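Local coordinates for purine nucleoside phosphorylase (Bacillus licheniformis, PDB 6DZD), which probably cleaves adenosine, inosine and methylthioadenosine with phosphate, releasing the free base, and probably also deaminates adenosine, with zinc as cofactor, at residues A[61-64]-A[65-69]; A[92-95]-A[96-100]; A[165-168]-A[169-173]; A[196-199]-A[200-204]; A[237-240]-A[241-244]. All coordinates share one frame; numbering follows the deposited sequence.

Interaction 1: residues A[61-64]-A[65-69]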
loop_
_atom_site.group_PDB
_atom_site.type_symbol
_atom_site.label_atom_id
_atom_site.label_comp_id
_atom_site.label_asym_id
_atom_site.label_seq_id
_atom_site.Cartn_x
_atom_site.Cartn_y
_atom_site.Cartn_z
ATOM N N HIS A 61 -12.868 4.521 17.710
ATOM C CA HIS A 61 -11.540 3.966 17.954
ATOM C C HIS A 61 -10.640 4.118 16.727
ATOM O O HIS A 61 -9.446 4.406 16.864
ATOM C CB HIS A 61 -11.645 2.506 18.406
ATOM C CG HIS A 61 -12.185 2.343 19.801
ATOM N ND1 HIS A 61 -12.577 1.126 20.314
ATOM C CD2 HIS A 61 -12.408 3.252 20.784
ATOM C CE1 HIS A 61 -13.022 1.292 21.549
ATOM N NE2 HIS A 61 -12.924 2.571 21.862
ATOM N N VAL A 62 -11.191 3.929 15.521
ATOM C CA VAL A 62 -10.398 4.055 14.293
ATOM C C VAL A 62 -9.939 5.496 14.090
ATOM O O VAL A 62 -8.778 5.757 13.746
ATOM C CB VAL A 62 -11.202 3.555 13.077
ATOM C CG1 VAL A 62 -10.376 3.654 11.819
ATOM C CG2 VAL A 62 -11.696 2.124 13.284
ATOM N N ILE A 63 -10.848 6.455 14.288
ATOM C CA ILE A 63 -10.480 7.860 14.163
ATOM C C ILE A 63 -9.408 8.225 15.183
ATOM O O ILE A 63 -8.477 8.991 14.885
ATOM C CB ILE A 63 -11.734 8.739 14.286
ATOM C CG1 ILE A 63 -12.530 8.651 12.977
ATOM C CG2 ILE A 63 -11.352 10.163 14.617
ATOM C CD1 ILE A 63 -13.996 8.937 13.119
ATOM N N ASN A 64 -9.503 7.663 16.393
ATOM C CA ASN A 64 -8.469 7.906 17.391
ATOM C C ASN A 64 -7.155 7.232 17.003
ATOM O O ASN A 64 -6.077 7.799 17.227
ATOM C CB ASN A 64 -8.956 7.472 18.771
ATOM C CG ASN A 64 -9.897 8.495 19.385
ATOM O OD1 ASN A 64 -10.053 9.600 18.866
ATOM N ND2 ASN A 64 -10.545 8.125 20.485
ATOM N N ASN A 65 -7.206 6.039 16.399
ATOM C CA ASN A 65 -5.957 5.450 15.926
ATOM C C ASN A 65 -5.338 6.308 14.817
ATOM O O ASN A 65 -4.118 6.515 14.784
ATOM C CB ASN A 65 -6.194 4.029 15.408
ATOM C CG ASN A 65 -6.705 3.090 16.463
ATOM O OD1 ASN A 65 -6.487 3.289 17.654
ATOM N ND2 ASN A 65 -7.383 2.036 16.026
ATOM N N ARG A 66 -6.178 6.848 13.920
ATOM C CA ARG A 66 -5.690 7.771 12.897
ATOM C C ARG A 66 -5.214 9.080 13.518
ATOM O O ARG A 66 -4.174 9.622 13.124
ATOM C CB ARG A 66 -6.782 8.037 11.852
ATOM C CG ARG A 66 -7.200 6.828 11.004
ATOM C CD ARG A 66 -8.269 7.217 9.997
ATOM N NE ARG A 66 -8.792 6.093 9.222
ATOM C CZ ARG A 66 -9.645 6.214 8.200
ATOM N NH1 ARG A 66 -10.079 5.137 7.543
ATOM N NH2 ARG A 66 -10.071 7.413 7.829
ATOM N N LYS A 67 -5.960 9.591 14.501
ATOM C CA LYS A 67 -5.549 10.817 15.175
ATOM C C LYS A 67 -4.199 10.653 15.854
ATOM O O LYS A 67 -3.428 11.616 15.935
ATOM C CB LYS A 67 -6.616 11.244 16.176
ATOM C CG LYS A 67 -7.679 12.193 15.588
ATOM C CD LYS A 67 -8.832 12.397 16.584
ATOM C CE LYS A 67 -9.418 13.786 16.511
ATOM N NZ LYS A 67 -10.736 13.793 17.189
ATOM N N LYS A 68 -3.892 9.444 16.342
ATOM C CA LYS A 68 -2.601 9.217 16.983
ATOM C C LYS A 68 -1.484 9.167 15.958
ATOM O O LYS A 68 -0.420 9.765 16.168
ATOM C CB LYS A 68 -2.621 7.925 17.795
ATOM C CG LYS A 68 -1.240 7.299 17.949
ATOM C CD LYS A 68 -1.134 6.479 19.229
ATOM C CE LYS A 68 0.244 5.838 19.427
ATOM N NZ LYS A 68 0.241 4.916 20.613
ATOM N N VAL A 69 -1.724 8.512 14.818
ATOM C CA VAL A 69 -0.688 8.455 13.795
ATOM C C VAL A 69 -0.428 9.839 13.220
ATOM O O VAL A 69 0.726 10.247 13.058
ATOM C CB VAL A 69 -1.052 7.446 12.695
ATOM C CG1 VAL A 69 -0.019 7.522 11.584
ATOM C CG2 VAL A 69 -1.132 6.043 13.276
#

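Interaction 2: residues A[92-95]-A[96-100]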
loop_
_atom_site.group_PDB
_atom_site.type_symbol
_atom_site.label_atom_id
_atom_site.label_comp_id
_atom_site.label_asym_id
_atom_site.label_seq_id
_atom_site.Cartn_x
_atom_site.Cartn_y
_atom_site.Cartn_z
ATOM N N HIS A 92 -6.114 8.413 -8.502
ATOM C CA HIS A 92 -6.669 9.748 -8.393
ATOM C C HIS A 92 -5.543 10.705 -8.054
ATOM O O HIS A 92 -4.734 10.424 -7.165
ATOM C CB HIS A 92 -7.758 9.777 -7.324
ATOM C CG HIS A 92 -8.359 11.124 -7.094
ATOM N ND1 HIS A 92 -9.525 11.533 -7.707
ATOM C CD2 HIS A 92 -7.971 12.149 -6.299
ATOM C CE1 HIS A 92 -9.825 12.755 -7.301
ATOM N NE2 HIS A 92 -8.900 13.150 -6.446
ATOM N N LYS A 93 -5.474 11.816 -8.782
ATOM C CA LYS A 93 -4.502 12.866 -8.505
ATOM C C LYS A 93 -5.104 13.776 -7.440
ATOM O O LYS A 93 -6.008 14.571 -7.730
ATOM C CB LYS A 93 -4.152 13.631 -9.777
ATOM C CG LYS A 93 -3.322 14.835 -9.525
ATOM C CD LYS A 93 -2.713 15.400 -10.805
ATOM C CE LYS A 93 -1.704 16.492 -10.451
ATOM N NZ LYS A 93 -1.121 17.184 -11.623
ATOM N N VAL A 94 -4.592 13.673 -6.212
ATOM C CA VAL A 94 -5.169 14.383 -5.077
ATOM C C VAL A 94 -4.753 15.847 -5.112
ATOM O O VAL A 94 -3.562 16.161 -5.220
ATOM C CB VAL A 94 -4.751 13.712 -3.758
ATOM C CG1 VAL A 94 -5.450 14.368 -2.596
ATOM C CG2 VAL A 94 -5.081 12.232 -3.797
ATOM N N THR A 95 -5.731 16.748 -5.004
ATOM C CA THR A 95 -5.478 18.192 -4.962
ATOM C C THR A 95 -5.997 18.774 -3.649
ATOM O O THR A 95 -6.578 18.065 -2.817
ATOM C CB THR A 95 -6.107 18.916 -6.157
ATOM O OG1 THR A 95 -7.533 18.897 -6.029
ATOM C CG2 THR A 95 -5.701 18.247 -7.475
ATOM N N ASP A 96 -5.803 20.093 -3.486
ATOM C CA ASP A 96 -6.189 20.761 -2.238
ATOM C C ASP A 96 -7.653 20.537 -1.910
ATOM O O ASP A 96 -8.009 20.328 -0.751
ATOM C CB ASP A 96 -5.968 22.272 -2.325
ATOM C CG ASP A 96 -4.533 22.689 -2.093
ATOM O OD1 ASP A 96 -3.692 21.859 -1.663
ATOM O OD2 ASP A 96 -4.251 23.886 -2.347
ATOM N N GLY A 97 -8.516 20.587 -2.919
ATOM C CA GLY A 97 -9.930 20.379 -2.681
ATOM C C GLY A 97 -10.264 19.026 -2.094
ATOM O O GLY A 97 -11.274 18.891 -1.406
ATOM N N ASP A 98 -9.425 18.014 -2.335
ATOM C CA ASP A 98 -9.660 16.676 -1.806
ATOM C C ASP A 98 -9.334 16.557 -0.339
ATOM O O ASP A 98 -9.514 15.471 0.221
ATOM C CB ASP A 98 -8.815 15.625 -2.525
ATOM C CG ASP A 98 -9.228 15.415 -3.951
ATOM O OD1 ASP A 98 -10.444 15.332 -4.223
ATOM O OD2 ASP A 98 -8.312 15.337 -4.792
ATOM N N ARG A 99 -8.801 17.610 0.272
ATOM C CA ARG A 99 -8.342 17.530 1.650
ATOM C C ARG A 99 -9.439 16.984 2.545
ATOM O O ARG A 99 -10.632 17.208 2.305
ATOM C CB ARG A 99 -7.921 18.904 2.143
ATOM C CG ARG A 99 -6.459 19.043 2.409
ATOM C CD ARG A 99 -6.144 20.487 2.776
ATOM N NE ARG A 99 -4.754 20.557 3.163
ATOM C CZ ARG A 99 -3.768 20.701 2.297
ATOM N NH1 ARG A 99 -4.043 20.810 1.006
ATOM N NH2 ARG A 99 -2.516 20.725 2.720
ATOM N N ALA A 100 -9.021 16.209 3.542
ATOM C CA ALA A 100 -9.867 15.638 4.589
ATOM C C ALA A 100 -10.895 14.633 4.062
ATOM O O ALA A 100 -11.707 14.127 4.847
ATOM C CB ALA A 100 -10.581 16.736 5.396
HETATM O O HOH W 1 -7.965 21.619 -5.738
#

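Interaction 3: residues A[165-168]-A[169-173]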
loop_
_atom_site.group_PDB
_atom_site.type_symbol
_atom_site.label_atom_id
_atom_site.label_comp_id
_atom_site.label_asym_id
_atom_site.label_seq_id
_atom_site.Cartn_x
_atom_site.Cartn_y
_atom_site.Cartn_z
ATOM N N ASP A 165 2.983 4.970 -15.715
ATOM C CA ASP A 165 2.534 5.509 -16.996
ATOM C C ASP A 165 1.860 6.869 -16.810
ATOM O O ASP A 165 1.970 7.752 -17.673
ATOM C CB ASP A 165 1.614 4.501 -17.700
ATOM C CG ASP A 165 1.462 4.795 -19.196
ATOM O OD1 ASP A 165 2.499 4.866 -19.918
ATOM O OD2 ASP A 165 0.301 4.979 -19.658
ATOM N N MET A 166 1.142 7.044 -15.691
ATOM C CA MET A 166 0.494 8.315 -15.377
ATOM C C MET A 166 1.512 9.396 -15.043
ATOM O O MET A 166 1.295 10.567 -15.369
ATOM C CB MET A 166 -0.496 8.143 -14.225
ATOM C CG MET A 166 -1.717 9.015 -14.312
ATOM S SD MET A 166 -3.152 8.253 -13.495
ATOM C CE MET A 166 -4.027 7.537 -14.891
ATOM N N TRP A 167 2.602 9.049 -14.356
ATOM C CA TRP A 167 3.621 10.065 -14.085
ATOM C C TRP A 167 4.383 10.422 -15.355
ATOM O O TRP A 167 4.799 11.575 -15.543
ATOM C CB TRP A 167 4.586 9.594 -12.995
ATOM C CG TRP A 167 3.971 9.615 -11.624
ATOM C CD1 TRP A 167 2.641 9.695 -11.318
ATOM C CD2 TRP A 167 4.659 9.538 -10.388
ATOM N NE1 TRP A 167 2.464 9.682 -9.965
ATOM C CE2 TRP A 167 3.690 9.588 -9.368
ATOM C CE3 TRP A 167 6.006 9.445 -10.038
ATOM C CZ2 TRP A 167 4.025 9.544 -8.021
ATOM C CZ3 TRP A 167 6.337 9.392 -8.708
ATOM C CH2 TRP A 167 5.347 9.444 -7.708
ATOM N N ILE A 168 4.603 9.432 -16.219
ATOM C CA ILE A 168 5.312 9.677 -17.460
ATOM C C ILE A 168 4.445 10.481 -18.406
ATOM O O ILE A 168 4.912 11.450 -19.015
ATOM C CB ILE A 168 5.771 8.355 -18.092
ATOM C CG1 ILE A 168 6.916 7.763 -17.277
ATOM C CG2 ILE A 168 6.230 8.579 -19.509
ATOM C CD1 ILE A 168 7.299 6.390 -17.722
ATOM N N ARG A 169 3.169 10.114 -18.536
ATOM C CA ARG A 169 2.361 10.726 -19.589
ATOM C C ARG A 169 1.649 12.003 -19.155
ATOM O O ARG A 169 1.516 12.926 -19.956
ATOM C CB ARG A 169 1.338 9.715 -20.129
ATOM C CG ARG A 169 1.971 8.506 -20.838
ATOM C CD ARG A 169 0.941 7.516 -21.366
ATOM N NE ARG A 169 0.859 7.589 -22.835
ATOM C CZ ARG A 169 1.518 6.789 -23.679
ATOM N NH1 ARG A 169 2.333 5.829 -23.226
ATOM N NH2 ARG A 169 1.377 6.962 -24.980
ATOM N N ARG A 170 1.172 12.091 -17.918
ATOM C CA ARG A 170 0.500 13.312 -17.485
ATOM C C ARG A 170 1.434 14.291 -16.796
ATOM O O ARG A 170 1.211 15.505 -16.886
ATOM C CB ARG A 170 -0.640 13.009 -16.505
ATOM C CG ARG A 170 -2.004 12.799 -17.106
ATOM C CD ARG A 170 -2.300 11.314 -17.242
ATOM N NE ARG A 170 -3.693 10.983 -16.948
ATOM C CZ ARG A 170 -4.289 9.860 -17.344
ATOM N NH1 ARG A 170 -5.561 9.640 -17.024
ATOM N NH2 ARG A 170 -3.612 8.962 -18.071
ATOM N N GLU A 171 2.489 13.802 -16.139
ATOM C CA GLU A 171 3.309 14.658 -15.293
ATOM C C GLU A 171 4.697 14.934 -15.846
ATOM O O GLU A 171 5.405 15.765 -15.271
ATOM C CB GLU A 171 3.461 14.040 -13.893
ATOM C CG GLU A 171 2.147 13.597 -13.272
ATOM C CD GLU A 171 1.212 14.762 -12.956
ATOM O OE1 GLU A 171 -0.014 14.634 -13.145
ATOM O OE2 GLU A 171 1.712 15.801 -12.498
ATOM N N GLY A 172 5.085 14.308 -16.958
ATOM C CA GLY A 172 6.401 14.550 -17.506
ATOM C C GLY A 172 7.536 13.925 -16.737
ATOM O O GLY A 172 8.674 14.391 -16.842
ATOM N N SER A 173 7.269 12.866 -15.980
ATOM C CA SER A 173 8.360 12.198 -15.288
ATOM C C SER A 173 9.263 11.490 -16.292
ATOM O O SER A 173 8.825 10.994 -17.336
ATOM C CB SER A 173 7.847 11.173 -14.257
ATOM O OG SER A 173 7.325 11.782 -13.072
#

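Interaction 4: residues A[196-199]-A[200-204]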
loop_
_atom_site.group_PDB
_atom_site.type_symbol
_atom_site.label_atom_id
_atom_site.label_comp_id
_atom_site.label_asym_id
_atom_site.label_seq_id
_atom_site.Cartn_x
_atom_site.Cartn_y
_atom_site.Cartn_z
ATOM N N HIS A 196 -8.365 -19.195 -11.399
ATOM C CA HIS A 196 -9.013 -17.955 -11.790
ATOM C C HIS A 196 -8.081 -16.773 -11.573
ATOM O O HIS A 196 -7.992 -15.882 -12.424
ATOM C CB HIS A 196 -10.313 -17.771 -11.011
ATOM C CG HIS A 196 -10.925 -16.421 -11.200
ATOM N ND1 HIS A 196 -11.623 -16.076 -12.336
ATOM C CD2 HIS A 196 -10.903 -15.315 -10.421
ATOM C CE1 HIS A 196 -12.019 -14.822 -12.241
ATOM N NE2 HIS A 196 -11.597 -14.338 -11.087
ATOM N N VAL A 197 -7.306 -16.798 -10.484
ATOM C CA VAL A 197 -6.344 -15.732 -10.237
ATOM C C VAL A 197 -5.148 -15.870 -11.165
ATOM O O VAL A 197 -4.776 -14.921 -11.862
ATOM C CB VAL A 197 -5.917 -15.741 -8.760
ATOM C CG1 VAL A 197 -4.754 -14.814 -8.536
ATOM C CG2 VAL A 197 -7.066 -15.307 -7.908
ATOM N N ILE A 198 -4.598 -17.081 -11.266
ATOM C CA ILE A 198 -3.354 -17.282 -11.999
ATOM C C ILE A 198 -3.556 -17.009 -13.475
ATOM O O ILE A 198 -2.684 -16.432 -14.134
ATOM C CB ILE A 198 -2.801 -18.700 -11.750
ATOM C CG1 ILE A 198 -2.164 -18.776 -10.366
ATOM C CG2 ILE A 198 -1.786 -19.091 -12.814
ATOM C CD1 ILE A 198 -0.988 -17.826 -10.181
ATOM N N ASP A 199 -4.713 -17.393 -14.018
ATOM C CA ASP A 199 -5.002 -17.059 -15.407
ATOM C C ASP A 199 -4.936 -15.552 -15.630
ATOM O O ASP A 199 -4.501 -15.092 -16.691
ATOM C CB ASP A 199 -6.360 -17.617 -15.832
ATOM C CG ASP A 199 -6.325 -19.118 -16.079
ATOM O OD1 ASP A 199 -5.220 -19.703 -16.156
ATOM O OD2 ASP A 199 -7.413 -19.716 -16.196
ATOM N N LYS A 200 -5.400 -14.768 -14.655
ATOM C CA LYS A 200 -5.390 -13.323 -14.824
ATOM C C LYS A 200 -3.986 -12.751 -14.641
ATOM O O LYS A 200 -3.595 -11.814 -15.349
ATOM C CB LYS A 200 -6.370 -12.690 -13.839
ATOM C CG LYS A 200 -7.805 -12.560 -14.339
ATOM C CD LYS A 200 -8.750 -12.115 -13.224
ATOM C CE LYS A 200 -9.856 -11.243 -13.772
ATOM N NZ LYS A 200 -10.556 -11.942 -14.883
ATOM N N ILE A 201 -3.198 -13.328 -13.735
ATOM C CA ILE A 201 -1.805 -12.923 -13.570
ATOM C C ILE A 201 -1.002 -13.225 -14.838
ATOM O O ILE A 201 -0.308 -12.354 -15.389
ATOM C CB ILE A 201 -1.200 -13.621 -12.339
ATOM C CG1 ILE A 201 -1.916 -13.186 -11.045
ATOM C CG2 ILE A 201 0.290 -13.379 -12.271
ATOM C CD1 ILE A 201 -1.704 -11.728 -10.630
ATOM N N ARG A 202 -1.079 -14.467 -15.323
ATOM C CA ARG A 202 -0.269 -14.843 -16.471
ATOM C C ARG A 202 -0.660 -14.085 -17.739
ATOM O O ARG A 202 0.027 -14.219 -18.762
ATOM C CB ARG A 202 -0.335 -16.362 -16.658
ATOM C CG ARG A 202 -1.274 -16.845 -17.715
ATOM C CD ARG A 202 -1.066 -18.324 -17.973
ATOM N NE ARG A 202 -1.751 -19.192 -17.009
ATOM C CZ ARG A 202 -1.151 -20.164 -16.319
ATOM N NH1 ARG A 202 0.152 -20.388 -16.483
ATOM N NH2 ARG A 202 -1.852 -20.917 -15.474
ATOM N N ASN A 203 -1.735 -13.290 -17.699
ATOM C CA ASN A 203 -2.142 -12.444 -18.813
ATOM C C ASN A 203 -1.610 -11.029 -18.705
ATOM O O ASN A 203 -1.996 -10.168 -19.505
ATOM C CB ASN A 203 -3.662 -12.408 -18.931
ATOM C CG ASN A 203 -4.173 -13.315 -20.037
ATOM O OD1 ASN A 203 -3.410 -13.734 -20.936
ATOM N ND2 ASN A 203 -5.470 -13.629 -19.986
ATOM N N LEU A 204 -0.731 -10.773 -17.738
ATOM C CA LEU A 204 -0.087 -9.477 -17.643
ATOM C C LEU A 204 0.902 -9.314 -18.793
ATOM O O LEU A 204 1.432 -10.306 -19.308
ATOM C CB LEU A 204 0.638 -9.335 -16.301
ATOM C CG LEU A 204 -0.226 -8.852 -15.128
ATOM C CD1 LEU A 204 0.287 -9.339 -13.796
ATOM C CD2 LEU A 204 -0.338 -7.329 -15.123
#

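Interaction 5: residues A[237-240]-A[241-244]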
loop_
_atom_site.group_PDB
_atom_site.type_symbol
_atom_site.label_atom_id
_atom_site.label_comp_id
_atom_site.label_asym_id
_atom_site.label_seq_id
_atom_site.Cartn_x
_atom_site.Cartn_y
_atom_site.Cartn_z
ATOM N N GLY A 237 9.442 0.938 -16.572
ATOM C CA GLY A 237 10.556 1.833 -16.815
ATOM C C GLY A 237 11.312 2.212 -15.570
ATOM O O GLY A 237 12.267 2.996 -15.647
ATOM N N ILE A 238 10.926 1.736 -14.406
ATOM C CA ILE A 238 11.705 2.056 -13.214
ATOM C C ILE A 238 12.925 1.143 -13.184
ATOM O O ILE A 238 12.769 -0.083 -13.326
ATOM C CB ILE A 238 10.860 1.890 -11.959
ATOM C CG1 ILE A 238 9.720 2.904 -11.952
ATOM C CG2 ILE A 238 11.711 2.082 -10.749
ATOM C CD1 ILE A 238 8.942 2.892 -10.662
ATOM N N PRO A 239 14.131 1.680 -12.996
ATOM C CA PRO A 239 15.307 0.807 -12.900
ATOM C C PRO A 239 15.231 -0.052 -11.648
ATOM O O PRO A 239 14.815 0.407 -10.583
ATOM C CB PRO A 239 16.491 1.783 -12.850
ATOM C CG PRO A 239 15.946 3.139 -12.858
ATOM C CD PRO A 239 14.449 3.101 -12.784
ATOM N N ASN A 240 15.596 -1.330 -11.799
ATOM C CA ASN A 240 15.458 -2.268 -10.690
ATOM C C ASN A 240 16.245 -1.815 -9.461
ATOM O O ASN A 240 15.829 -2.083 -8.325
ATOM C CB ASN A 240 15.895 -3.667 -11.126
ATOM C CG ASN A 240 15.518 -4.736 -10.100
ATOM O OD1 ASN A 240 14.492 -4.620 -9.412
ATOM N ND2 ASN A 240 16.346 -5.780 -9.985
ATOM N N GLY A 241 17.374 -1.126 -9.674
ATOM C CA GLY A 241 18.162 -0.630 -8.563
ATOM C C GLY A 241 17.418 0.363 -7.693
ATOM O O GLY A 241 17.731 0.508 -6.508
ATOM N N GLN A 242 16.422 1.052 -8.257
ATOM C CA GLN A 242 15.646 2.048 -7.534
ATOM C C GLN A 242 14.350 1.480 -6.960
ATOM O O GLN A 242 13.423 2.247 -6.668
ATOM C CB GLN A 242 15.341 3.237 -8.438
ATOM C CG GLN A 242 16.365 4.346 -8.357
ATOM C CD GLN A 242 16.489 5.113 -9.658
ATOM O OE1 GLN A 242 17.601 5.342 -10.148
ATOM N NE2 GLN A 242 15.355 5.522 -10.222
ATOM N N ILE A 243 14.249 0.158 -6.829
ATOM C CA ILE A 243 13.101 -0.494 -6.203
ATOM C C ILE A 243 13.585 -1.300 -4.996
ATOM O O ILE A 243 14.521 -2.105 -5.105
ATOM C CB ILE A 243 12.334 -1.384 -7.201
ATOM C CG1 ILE A 243 11.934 -0.578 -8.429
ATOM C CG2 ILE A 243 11.094 -2.000 -6.552
ATOM C CD1 ILE A 243 11.400 -1.439 -9.534
ATOM N N GLU A 244 12.952 -1.084 -3.848
ATOM C CA GLU A 244 13.275 -1.833 -2.642
ATOM C C GLU A 244 12.026 -2.555 -2.157
ATOM O O GLU A 244 10.982 -1.929 -1.939
ATOM C CB GLU A 244 13.847 -0.912 -1.554
ATOM C CG GLU A 244 15.075 -0.084 -1.972
ATOM C CD GLU A 244 16.370 -0.854 -1.877
ATOM O OE1 GLU A 244 16.327 -2.115 -1.924
ATOM O OE2 GLU A 244 17.440 -0.198 -1.730
HETATM O O HOH W 2 14.130 -4.578 -6.027
#

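Interaction 1: residues A[61-64]-A[65-69]
Val62 places CG1 anti to its backbone N (chi1 -179°), while Arg66 carries CG anti to its carbonyl carbon (chi1 -65°) and runs extended to NE. The two side chains lie side by side and point the same way, one helical turn apart. CG1 of Val62 meets NE of Arg66 at 3.9 Å, neither squarely over the guanidinium face nor at its edge. Ile63 and Lys67 repeat this one residue on. The CG2 branch of Ile63 lies 3.9 Å from CD of Lys67, and the lysine chain bends at chi3. CD of Lys67 also passes 3.8 Å from OD1 of Asn64, whose side chain it crosses at a slant. Asn64 ND2 donates to Glu41 OE1.

The backbone bonds are those of an alpha helix. Asn65 N donates to His61 O, and Arg66 N donates to Val62 O at 2.8 Å. Lys67 N bonds to Ile63 O and Lys68 N to Asn64 O. No side-chain hydrogen bond joins the two halves, and the polar ends look outward to other parts of the chain. Asn65 is gripped at both ends of its amide: OD1 accepts from Glu41 N, and ND2 donates to Asn50 O and Ser42 OG. This fixes the rotation of the buried amide. Arg66 gives NE to Thr51 O and NH2 to the carbonyls of Gly102 and Ala103, and makes a cation-pi contact with Phe82.

The contact lies within helix 59-72. Through Asn65 and Arg66 this helix is tied to the loops around residues 41-53 and 102-103, and Arg66 reaches Phe82 at the end of strand 80-82.

Interaction 2: residues A[92-95]-A[96-100]
His92 and Asp98 meet by a hydrogen bond between ring and carboxylate. His92 NE2 donates to Asp98 OD2 at 2.8 Å. The oxygen lies in the plane of the imidazole, at its edge, but the ring nitrogen stands 43° above the carboxylate plane. To reach it, the ring of His92 swings beside its own carbonyl carbon (chi1 178°).

A second donor reaches the same oxygen. Thr95 N lies 2.9 Å from Asp98 OD2 and comes from the other face of the carboxylate, so two N-H groups grip one atom. Such donors would probably stabilise the charged form of the aspartate. Backbone bonds add to this: Asp98 N donates to Thr95 O at 2.9 Å, and Arg99 N to Asp96 O.

A water bridges the turn, 2.8 Å from Thr95 OG1, and accepts from Gly97 N. The apolar part is small: CG1 of Val94 touches CB of Asp98 at 3.6 Å.

One salt bridge joins Arg99 NH1 to Asp96 OD1 at 2.9 Å, though its hydrogen bond is bent and weak. Each has a further partner, Arg120 for Asp96 and Asp79 for Arg99.

An alanine at Asp98 would remove the shared acceptor, and both His92 NE2 and Thr95 N would probably lose their mate, leaving the imidazole freer to turn.

This is a His-carboxylate pair across a tight turn with a short 3-10 segment, 96-98. It follows strand 91-93, an outermost strand of its mixed sheet, where the chain leaves the sheet beside strand 115-118.

Interaction 3: residues A[165-168]-A[169-173]
The last turn of helix 159-169 runs out here, with Arg169 N bonded to Asp165 O at 2.8 Å, Arg170 N to Met166 O, and Ser173 N to Trp167 O at 2.8 Å across a bend at Gly172, whose phi is positive (73°).

Asp165 and Arg169 form a salt bridge, OD1 to NH1 at 3.4 Å. Its hydrogen bond is long and weak but fairly straight. OD1 lies at the edge of the guanidinium, near its plane, and the two planes are 47° apart. With chi1 at -162°, CG of Asp165 points away from its own N, which brings the carboxylate beside CD of Arg169. A leucine in place of Asp165 would remove the carboxylate, and the Arg169 guanidinium would probably lose this charged mate and turn more freely.

The methyl of Met166 sits over one face of the Arg170 guanidinium, with CE 3.4 Å from CZ. On the side of the helix that faces the sheet, Ser173 OG packs 3.5 Å from CB of Trp167 and is hydrogen-bonded to Asp139. The Trp167 ring is buried, with Tyr117 meeting it edge-to-face. Glu171 turns its carboxylate to Tyr117 OH and Lys93 NZ.

A helix C-terminus closed by a positive-phi glycine is the pattern, with Ser173 N reaching back six residues to Trp167 O. It joins helix 159-169 to the sheet strands 133-139 and 144-150, where Trp167 and Ser173 pack.

Interaction 4: residues A[196-199]-A[200-204]
Ile198 and Arg202 meet one turn apart, with CG2 of the isoleucine over one face of the guanidinium, 3.2 Å from NH2. Asp199 comes to the edge of the same group. Its OD1 lies near the guanidinium plane, 3.6 Å from Arg202 NE, in a long salt bridge. The carboxylate and guanidinium planes are 52° apart, and the two side chains run side by side. The bend of Arg202 at chi3 (82°) folds its end back toward both partners.

On another side of the helix, CG1 of Val197 packs on CG1 of Ile201 at 4.1 Å. A chi1 of 170° sends Val197 CG1 alongside the isoleucine. His196 and Lys200 also lie side by side, and the lysine NZ stays 4.2 Å from CE1 of the ring.

Most of these residues lie on helix 195-201; a type I beta turn runs from Ile201 to Leu204. Arg202 N donates to Ile198 O at 2.8 Å, and Ile201 N to Val197 O. In the turn, Leu204 N is bonded to Ile201 O at 2.9 Å.

Further out, Val197 N donates to Asp194 OD1. Val197 and Ile201 press on helix 152-157 through Trp152 and Ala156. Ile198, Ile201 and Arg202 rest on Phe213 of strand 213-215, a residue that also binds the potassium ion, which lies about 8 Å from the side chain of Arg202.

Interaction 5: residues A[237-240]-A[241-244]
Ile238 and Ile243 make the tight part of this contact. CG2 of Ile238 sits 3.5 Å from CG1 of Ile243, and CD1 of Ile243 is only a little farther. The two side chains cross at about a right angle. In Ile238, CG1 takes the place beside the backbone N (chi1 -65°), and this turns the CG2 methyl to its partner. Both residues are buried, and both pack on Leu233 of helix 225-236.

Two backbone bonds close the turn beside them. Gln242 N donates to Pro239 O at 2.9 Å, and Ile243 N to Asn240 O at 3.1 Å. The side chain of Gln242 is held as well. It crosses the proline ring obliquely, NE2 lying 3.6 Å from CG of Pro239, while the same nitrogen bonds to the carbonyls of Ala176 and Ile178.

The solvent side is looser, and Asn240 is exposed there. Its OD1 takes a weak bond from a water that also donates to Ile243 O at 2.7 Å, and a weak one from Arg230.

Gly237, at a phi of 120°, ends helix 225-236 in a Schellman motif, and Ile243 begins strand 243-245. The chemistry is thus divided: apolar contact on the helix side, and backbone bonds that hold the turn, with water and weak polar bonds at the exposed Asn240 side.

All five contacts are local and follow one another in series along the chain. None nests in or crosses another. Interaction 1 is within helix 59-72. Interaction 2 closes the turn after strand 91-93, an outermost strand of one mixed sheet. Interaction 3 ends helix 159-169, and touches interaction 2 through the salt bridge of Lys93 NZ with Glu171 OE1. Interaction 4 lies on helix 195-201 and the turn after it, with its centre about 37 Å from that of interaction 1. Interaction 5 joins helix 225-236 to strand 243-245, the other outermost strand of that sheet, and comes within about 6 Å of interaction 3 at the nearest atoms.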